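Local coordinates for oxaloacetate acetyl hydrolase (Cryphonectria parasitica, PDB 3LYE), which is an enzyme of the TIM-barrel class that binds calcium ions, at residues 49-54 with 79-84; 72-77 with 94-99. All coordinates share one frame; numbering follows the deposited sequence.

In the fold
Contacts 1 and 2 both use helix 71-82 and join it to neighbouring strands of the parallel barrel sheet or to what follows them. Contact 1 is the core one: it lies near the centre of the chain, and all its touching residues are buried. It is purely apolar. Contact 2 sits farther out, at the end of strand 91-94, and is only partly buried. There a methionine of the helix meets the strand end and the polar loop after it, which supply two calcium ligands. The two contacts adjoin, with centres about 10 Å apart. Strands 49-51 and 91-94 run side by side, and the M51 side chain reaches along the helix toward contact 2.

Contact 1: residues 49-54 with 79-84; sequences LYMTGA and DMIANL
M51 holds CG anti to the backbone N (chi1 -175°), and I81 holds CG1 beside its own N (chi1 -67°). These settings bring the two side chains together, where they cross obliquely. The contact joins strand 49-51 of the TIM barrel to helix 71-82, one of the helices packed outside it. L49 and M51 both point toward the helix, while Y50 between them points away and hydrogen-bonds H121. L91 of strand 91-94 and A38 of helix 35-43 also touch I81. On helix 71-82, D79 points away from the strand, and its OD1 forms salt bridges with R75 and R114 of the third subunit. No hydrogen bond crosses the contact, which buries 132 Å² in all. I81 CD1 lies 3.8 Å from M51 CG. The same methyl is 4.0 Å from M51 SD, so it rests along the middle of the methionine. The bend at chi3 (87°) then carries M51 CE away from I81 and along the helix. The second branch of I81 serves another residue: CG2 faces L49 CD2 at a loose 4.3 Å.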
ATOM      1  N   LEU A  49     -22.708  -4.650  -7.050  1.00  9.64           N
ATOM      2  CA  LEU A  49     -21.720  -3.935  -7.848  1.00  8.90           C
ATOM      3  C   LEU A  49     -20.695  -4.923  -8.370  1.00  8.95           C
ATOM      4  O   LEU A  49     -20.521  -5.998  -7.785  1.00  9.61           O
ATOM      5  CB  LEU A  49     -20.955  -2.916  -6.996  1.00 11.20           C
ATOM      6  CG  LEU A  49     -21.556  -1.514  -6.836  1.00 16.08           C
ATOM      7  CD1 LEU A  49     -23.020  -1.380  -6.676  1.00 18.07           C
ATOM      8  CD2 LEU A  49     -20.808  -0.706  -5.781  1.00 14.51           C
ATOM      9  N   TYR A  50     -20.008  -4.558  -9.449  1.00  8.73           N
ATOM     10  CA  TYR A  50     -18.969  -5.391 -10.021  1.00  7.97           C
ATOM     11  C   TYR A  50     -17.682  -4.537 -10.130  1.00  8.76           C
ATOM     12  O   TYR A  50     -17.687  -3.448 -10.738  1.00 10.11           O
ATOM     13  CB  TYR A  50     -19.337  -5.887 -11.428  1.00  8.96           C
ATOM     14  CG  TYR A  50     -18.216  -6.514 -12.222  1.00  9.59           C
ATOM     15  CD1 TYR A  50     -17.922  -6.095 -13.497  1.00  9.68           C
ATOM     16  CD2 TYR A  50     -17.474  -7.551 -11.698  1.00  9.93           C
ATOM     17  CE1 TYR A  50     -16.916  -6.664 -14.191  1.00 10.16           C
ATOM     18  CE2 TYR A  50     -16.453  -8.091 -12.374  1.00 10.02           C
ATOM     19  CZ  TYR A  50     -16.201  -7.681 -13.645  1.00 10.79           C
ATOM     20  OH  TYR A  50     -15.216  -8.284 -14.352  1.00 12.13           O
ATOM     21  N   MET A  51     -16.586  -4.973  -9.533  1.00  7.74           N
ATOM     22  CA  MET A  51     -15.331  -4.256  -9.646  1.00  8.29           C
ATOM     23  C   MET A  51     -14.534  -4.856 -10.783  1.00  8.06           C
ATOM     24  O   MET A  51     -14.100  -6.011 -10.745  1.00  8.53           O
ATOM     25  CB  MET A  51     -14.481  -4.359  -8.405  1.00  8.06           C
ATOM     26  CG  MET A  51     -13.214  -3.493  -8.481  1.00  7.92           C
ATOM     27  SD  MET A  51     -12.057  -3.782  -7.137  1.00  8.64           S
ATOM     28  CE  MET A  51     -11.091  -5.140  -7.806  1.00  8.08           C
ATOM     29  N   THR A  52     -14.280  -4.030 -11.784  1.00  9.08           N
ATOM     30  CA  THR A  52     -13.557  -4.458 -12.958  1.00  9.48           C
ATOM     31  C   THR A  52     -12.055  -4.447 -12.802  1.00  9.19           C
ATOM     32  O   THR A  52     -11.479  -3.619 -12.122  1.00  9.67           O
ATOM     33  CB  THR A  52     -13.928  -3.595 -14.175  1.00 11.45           C
ATOM     34  OG1 THR A  52     -13.262  -2.347 -14.049  1.00 13.73           O
ATOM     35  CG2 THR A  52     -15.390  -3.383 -14.258  1.00 11.58           C
ATOM     36  N   GLY A  53     -11.401  -5.374 -13.486  1.00 10.10           N
ATOM     37  CA  GLY A  53      -9.949  -5.455 -13.479  1.00  9.84           C
ATOM     38  C   GLY A  53      -9.348  -4.371 -14.379  1.00  9.45           C
ATOM     39  O   GLY A  53      -8.373  -3.713 -14.018  1.00  9.03           O
ATOM     40  N   ALA A  54      -9.905  -4.192 -15.574  1.00  8.30           N
ATOM     41  CA  ALA A  54      -9.398  -3.179 -16.495  1.00  8.43           C
ATOM     42  C   ALA A  54      -9.549  -1.806 -15.877  1.00  8.87           C
ATOM     43  O   ALA A  54      -8.689  -0.968 -16.037  1.00  8.55           O
ATOM     44  CB  ALA A  54     -10.123  -3.233 -17.836  1.00 10.01           C
ATOM     45  N   ASP A  79     -11.410  -4.007  -1.323  1.00  7.71           N
ATOM     46  CA  ASP A  79     -11.590  -3.783   0.108  1.00  8.37           C
ATOM     47  C   ASP A  79     -12.200  -2.374   0.289  1.00  9.63           C
ATOM     48  O   ASP A  79     -13.126  -2.148   1.063  1.00 10.85           O
ATOM     49  CB  ASP A  79     -10.220  -3.912   0.765  1.00 10.20           C
ATOM     50  CG  ASP A  79     -10.231  -3.553   2.184  1.00 16.52           C
ATOM     51  OD1 ASP A  79      -9.888  -2.407   2.539  1.00 19.44           O
ATOM     52  OD2 ASP A  79     -10.613  -4.389   2.957  1.00 21.49           O
ATOM     53  N   MET A  80     -11.676  -1.416  -0.463  1.00  7.92           N
ATOM     54  CA  MET A  80     -12.192  -0.075  -0.391  1.00  7.72           C
ATOM     55  C   MET A  80     -13.657  -0.021  -0.852  1.00  8.37           C
ATOM     56  O   MET A  80     -14.531   0.501  -0.151  1.00  9.10           O
ATOM     57  CB  MET A  80     -11.323   0.890  -1.225  1.00  8.32           C
ATOM     58  CG  MET A  80     -11.777   2.338  -1.183  1.00  8.37           C
ATOM     59  SD  MET A  80     -13.028   2.784  -2.455  1.00  9.98           S
ATOM     60  CE  MET A  80     -12.077   2.611  -3.975  1.00  9.22           C
ATOM     61  N   ILE A  81     -13.934  -0.577  -2.019  1.00  8.06           N
ATOM     62  CA  ILE A  81     -15.282  -0.488  -2.555  1.00  7.57           C
ATOM     63  C   ILE A  81     -16.329  -1.235  -1.773  1.00  7.27           C
ATOM     64  O   ILE A  81     -17.406  -0.705  -1.510  1.00  8.37           O
ATOM     65  CB  ILE A  81     -15.287  -0.954  -4.042  1.00  7.88           C
ATOM     66  CG1 ILE A  81     -14.510   0.027  -4.921  1.00  7.90           C
ATOM     67  CG2 ILE A  81     -16.722  -1.133  -4.552  1.00  7.64           C
ATOM     68  CD1 ILE A  81     -14.128  -0.522  -6.264  1.00  9.26           C
ATOM     69  N   ALA A  82     -16.029  -2.465  -1.386  1.00  7.48           N
ATOM     70  CA  ALA A  82     -17.014  -3.261  -0.689  1.00  9.16           C
ATOM     71  C   ALA A  82     -17.446  -2.735   0.634  1.00  9.30           C
ATOM     72  O   ALA A  82     -18.563  -3.015   1.064  1.00  9.00           O
ATOM     73  CB  ALA A  82     -16.444  -4.671  -0.476  1.00  8.28           C
ATOM     74  N   ASN A  83     -16.588  -1.940   1.260  1.00  7.86           N
ATOM     75  CA  ASN A  83     -16.842  -1.439   2.602  1.00  8.32           C
ATOM     76  C   ASN A  83     -17.215   0.008   2.771  1.00  9.99           C
ATOM     77  O   ASN A  83     -17.284   0.506   3.891  1.00 12.09           O
ATOM     78  CB  ASN A  83     -15.657  -1.867   3.493  1.00  8.53           C
ATOM     79  CG  ASN A  83     -15.441  -3.367   3.456  1.00  9.22           C
ATOM     80  OD1 ASN A  83     -14.465  -3.902   2.833  1.00 11.16           O
ATOM     81  ND2 ASN A  83     -16.374  -4.077   4.038  1.00  8.23           N
ATOM     82  N   LEU A  84     -17.460   0.668   1.662  1.00  9.13           N
ATOM     83  CA  LEU A  84     -17.875   2.068   1.701  1.00  8.67           C
ATOM     84  C   LEU A  84     -19.092   2.172   2.633  1.00 10.04           C
ATOM     85  O   LEU A  84     -19.213   3.135   3.384  1.00 11.74           O
ATOM     86  CB  LEU A  84     -18.133   2.614   0.314  1.00  8.74           C
ATOM     87  CG  LEU A  84     -16.899   2.741  -0.557  1.00  9.83           C
ATOM     88  CD1 LEU A  84     -17.290   3.159  -1.954  1.00 10.50           C
ATOM     89  CD2 LEU A  84     -15.885   3.704   0.074  1.00 10.40           C
TER

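Contact 2: residues 72-77 with 94-99. With CA (calcium ion), chain B.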
ATOM      1  N   HIS A  72      -2.215  -7.241  -4.659  1.00  9.48           N
ATOM      2  CA  HIS A  72      -2.302  -6.091  -3.809  1.00 10.13           C
ATOM      3  C   HIS A  72      -3.232  -5.027  -4.356  1.00  9.99           C
ATOM      4  O   HIS A  72      -4.048  -4.463  -3.622  1.00  9.79           O
ATOM      5  CB  HIS A  72      -0.894  -5.479  -3.558  1.00 15.19           C
ATOM      6  CG  HIS A  72      -0.932  -4.096  -2.971  1.00 25.13           C
ATOM      7  ND1 HIS A  72      -0.939  -2.954  -3.745  1.00 30.78           N
ATOM      8  CD2 HIS A  72      -1.002  -3.677  -1.687  1.00 28.49           C
ATOM      9  CE1 HIS A  72      -0.997  -1.893  -2.958  1.00 32.52           C
ATOM     10  NE2 HIS A  72      -1.026  -2.306  -1.703  1.00 32.58           N
ATOM     11  N   ASP A  73      -3.086  -4.713  -5.634  1.00 10.13           N
ATOM     12  CA  ASP A  73      -3.920  -3.696  -6.254  1.00  9.64           C
ATOM     13  C   ASP A  73      -5.396  -4.026  -6.263  1.00  8.01           C
ATOM     14  O   ASP A  73      -6.269  -3.203  -6.013  1.00  8.99           O
ATOM     15  CB  ASP A  73      -3.459  -3.474  -7.693  1.00 10.64           C
ATOM     16  CG  ASP A  73      -1.968  -3.256  -7.788  1.00 13.58           C
ATOM     17  OD1 ASP A  73      -1.535  -2.164  -7.412  1.00 14.92           O
ATOM     18  OD2 ASP A  73      -1.254  -4.152  -8.304  1.00 13.56           O
ATOM     19  N   MET A  74      -5.653  -5.271  -6.615  1.00  8.10           N
ATOM     20  CA  MET A  74      -7.030  -5.749  -6.681  1.00  7.84           C
ATOM     21  C   MET A  74      -7.697  -5.840  -5.335  1.00  7.79           C
ATOM     22  O   MET A  74      -8.823  -5.380  -5.171  1.00  8.28           O
ATOM     23  CB  MET A  74      -7.066  -7.080  -7.441  1.00  7.52           C
ATOM     24  CG  MET A  74      -6.622  -6.956  -8.887  1.00  8.21           C
ATOM     25  SD  MET A  74      -7.669  -5.953  -9.953  1.00  8.38           S
ATOM     26  CE  MET A  74      -9.079  -7.060 -10.081  1.00  8.99           C
ATOM     27  N   ARG A  75      -6.999  -6.391  -4.362  1.00  8.86           N
ATOM     28  CA  ARG A  75      -7.578  -6.489  -3.046  1.00  8.60           C
ATOM     29  C   ARG A  75      -7.763  -5.094  -2.462  1.00  8.61           C
ATOM     30  O   ARG A  75      -8.772  -4.823  -1.837  1.00  9.35           O
ATOM     31  CB  ARG A  75      -6.697  -7.325  -2.116  1.00  9.25           C
ATOM     32  CG  ARG A  75      -7.337  -7.506  -0.754  1.00 10.93           C
ATOM     33  CD  ARG A  75      -6.433  -7.525   0.416  1.00 14.13           C
ATOM     34  NE  ARG A  75      -7.230  -7.568   1.650  1.00 16.22           N
ATOM     35  CZ  ARG A  75      -6.732  -7.508   2.879  1.00 17.06           C
ATOM     36  NH1 ARG A  75      -7.519  -7.519   3.964  1.00 19.50           N
ATOM     37  NH2 ARG A  75      -5.423  -7.443   3.029  1.00 18.76           N
ATOM     38  N   ASP A  76      -6.790  -4.209  -2.641  1.00  9.45           N
ATOM     39  CA  ASP A  76      -6.966  -2.884  -2.069  1.00 10.53           C
ATOM     40  C   ASP A  76      -8.171  -2.172  -2.633  1.00  8.19           C
ATOM     41  O   ASP A  76      -8.921  -1.526  -1.899  1.00  8.63           O
ATOM     42  CB  ASP A  76      -5.715  -2.039  -2.262  1.00 13.80           C
ATOM     43  CG  ASP A  76      -4.633  -2.380  -1.246  1.00 25.13           C
ATOM     44  OD1 ASP A  76      -3.577  -1.723  -1.288  1.00 31.53           O
ATOM     45  OD2 ASP A  76      -4.847  -3.302  -0.420  1.00 28.89           O
ATOM     46  N   ASN A  77      -8.387  -2.254  -3.943  1.00  7.61           N
ATOM     47  CA  ASN A  77      -9.533  -1.574  -4.525  1.00  8.13           C
ATOM     48  C   ASN A  77     -10.832  -2.235  -4.096  1.00  8.14           C
ATOM     49  O   ASN A  77     -11.808  -1.553  -3.820  1.00  8.65           O
ATOM     50  CB  ASN A  77      -9.391  -1.522  -6.042  1.00  7.21           C
ATOM     51  CG  ASN A  77     -10.042  -0.305  -6.666  1.00  7.80           C
ATOM     52  OD1 ASN A  77     -10.045   0.779  -6.091  1.00 11.60           O
ATOM     53  ND2 ASN A  77     -10.542  -0.470  -7.864  1.00  8.41           N
ATOM     54  N   ASP A  94     -13.408  -9.020 -10.024  1.00  8.35           N
ATOM     55  CA  ASP A  94     -12.574  -9.817 -10.888  1.00  8.10           C
ATOM     56  C   ASP A  94     -11.404 -10.334 -10.042  1.00  9.52           C
ATOM     57  O   ASP A  94     -10.893  -9.577  -9.197  1.00  8.62           O
ATOM     58  CB  ASP A  94     -11.996  -8.857 -11.952  1.00  8.71           C
ATOM     59  CG  ASP A  94     -11.193  -9.518 -13.052  1.00 11.01           C
ATOM     60  OD1 ASP A  94     -10.969 -10.747 -13.017  1.00 10.80           O
ATOM     61  OD2 ASP A  94     -10.796  -8.755 -13.984  1.00 13.24           O
ATOM     62  N   MET A  95     -11.055 -11.617 -10.167  1.00  8.46           N
ATOM     63  CA  MET A  95      -9.879 -12.149  -9.496  1.00  8.54           C
ATOM     64  C   MET A  95      -8.909 -12.741 -10.547  1.00  8.79           C
ATOM     65  O   MET A  95      -7.984 -13.475 -10.226  1.00  9.48           O
ATOM     66  CB  MET A  95     -10.120 -13.078  -8.313  1.00  8.87           C
ATOM     67  CG  MET A  95     -10.727 -14.411  -8.654  1.00  9.13           C
ATOM     68  SD  MET A  95     -10.767 -15.563  -7.250  1.00 10.70           S
ATOM     69  CE  MET A  95      -9.060 -16.075  -7.232  1.00 10.78           C
ATOM     70  N   ASP A  96      -9.164 -12.424 -11.820  1.00  9.37           N
ATOM     71  CA  ASP A  96      -8.294 -12.853 -12.899  1.00  9.62           C
ATOM     72  C   ASP A  96      -7.982 -14.362 -12.803  1.00 10.36           C
ATOM     73  O   ASP A  96      -8.928 -15.150 -12.809  1.00 11.09           O
ATOM     74  CB  ASP A  96      -7.059 -11.945 -12.904  1.00  9.79           C
ATOM     75  CG  ASP A  96      -7.410 -10.526 -13.206  1.00  9.99           C
ATOM     76  OD1 ASP A  96      -7.709 -10.263 -14.363  1.00 12.49           O
ATOM     77  OD2 ASP A  96      -7.446  -9.693 -12.289  1.00 12.24           O
ATOM     78  N   THR A  97      -6.708 -14.743 -12.783  1.00  9.39           N
ATOM     79  CA  THR A  97      -6.340 -16.131 -12.691  1.00 10.62           C
ATOM     80  C   THR A  97      -5.863 -16.485 -11.261  1.00 11.62           C
ATOM     81  O   THR A  97      -5.398 -17.601 -11.006  1.00 11.66           O
ATOM     82  CB  THR A  97      -5.220 -16.505 -13.647  1.00 16.34           C
ATOM     83  OG1 THR A  97      -4.059 -15.811 -13.243  1.00 18.63           O
ATOM     84  CG2 THR A  97      -5.507 -16.133 -15.100  1.00 16.89           C
ATOM     85  N   GLY A  98      -6.038 -15.570 -10.309  1.00  9.57           N
ATOM     86  CA  GLY A  98      -5.598 -15.837  -8.961  1.00  9.91           C
ATOM     87  C   GLY A  98      -4.202 -15.342  -8.656  1.00 11.18           C
ATOM     88  O   GLY A  98      -3.704 -15.577  -7.569  1.00 11.97           O
ATOM     89  N   TYR A  99      -3.548 -14.736  -9.640  1.00 11.07           N
ATOM     90  CA  TYR A  99      -2.232 -14.117  -9.463  1.00 11.31           C
ATOM     91  C   TYR A  99      -1.054 -15.004  -9.169  1.00 11.65           C
ATOM     92  O   TYR A  99      -0.054 -14.551  -8.658  1.00 15.29           O
ATOM     93  CB  TYR A  99      -2.350 -12.936  -8.425  1.00 12.37           C
ATOM     94  CG  TYR A  99      -3.568 -12.087  -8.724  1.00  9.87           C
ATOM     95  CD1 TYR A  99      -4.671 -12.115  -7.912  1.00 10.48           C
ATOM     96  CD2 TYR A  99      -3.647 -11.338  -9.903  1.00 10.26           C
ATOM     97  CE1 TYR A  99      -5.839 -11.433  -8.233  1.00 10.53           C
ATOM     98  CE2 TYR A  99      -4.812 -10.643 -10.227  1.00  9.82           C
ATOM     99  CZ  TYR A  99      -5.906 -10.728  -9.399  1.00 10.37           C
ATOM    100  OH  TYR A  99      -7.083 -10.133  -9.717  1.00 11.54           O
TER
HETATM  101 CA    CA B 501      -9.323  -9.407 -15.891  1.00 16.06          CA
HETATM  102  O   HOH W   1     -10.772 -11.265 -15.641  1.00 13.90           O
HETATM  103  O   HOH W   2      -8.242 -11.166 -17.237  1.00 19.22           O
HETATM  104  O   HOH W   3      -8.228  -7.395 -15.499  1.00 17.20           O
HETATM  105  O   HOH W   4      -8.644  -8.706 -18.225  0.91 19.37           O
HETATM  106  O   HOH W   5     -11.074  -8.655 -16.474  1.00 19.49           O
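M74 meets segment 94-99 first at D94, where its CE lies 3.2 Å from the carbonyl O of that residue. The bends at chi2 (-65°) and chi3 (-72°) curl the methionine so that this methyl is also 3.9 Å from D94 CB. The D94 carbonyl has a polar partner as well, the hydroxyl of Y112. D94 OD2 binds the calcium ion at 2.5 Å. D94 OD1 accepts a 2.7 Å bond from D96 N, which closes an Asx turn. The N-H comes from above the carboxylate plane, 42° out of it. M95 then opens a type II' turn, closed by the bond from G98 N to M95 O. D96 gives the calcium a second carboxylate bond, through OD1 at 2.4 Å. D96 OD2 lies 3.8 Å from M74 CE. Five waters complete the metal site. Y99 ends the segment, its side chain at about a right angle to M74. Y99 OH lies 3.3 Å from M74 CG and donates to the anti lone pair of D96 OD2, 2.6 Å away. No hydrogen bond joins 72-77 to 94-99. M74 adds only van der Waals packing, much of it against oxygen atoms. Calcium and tyrosine hold different oxygens of D96, which fixes the rotation of its carboxylate and makes Y99 a second-shell residue of the metal site.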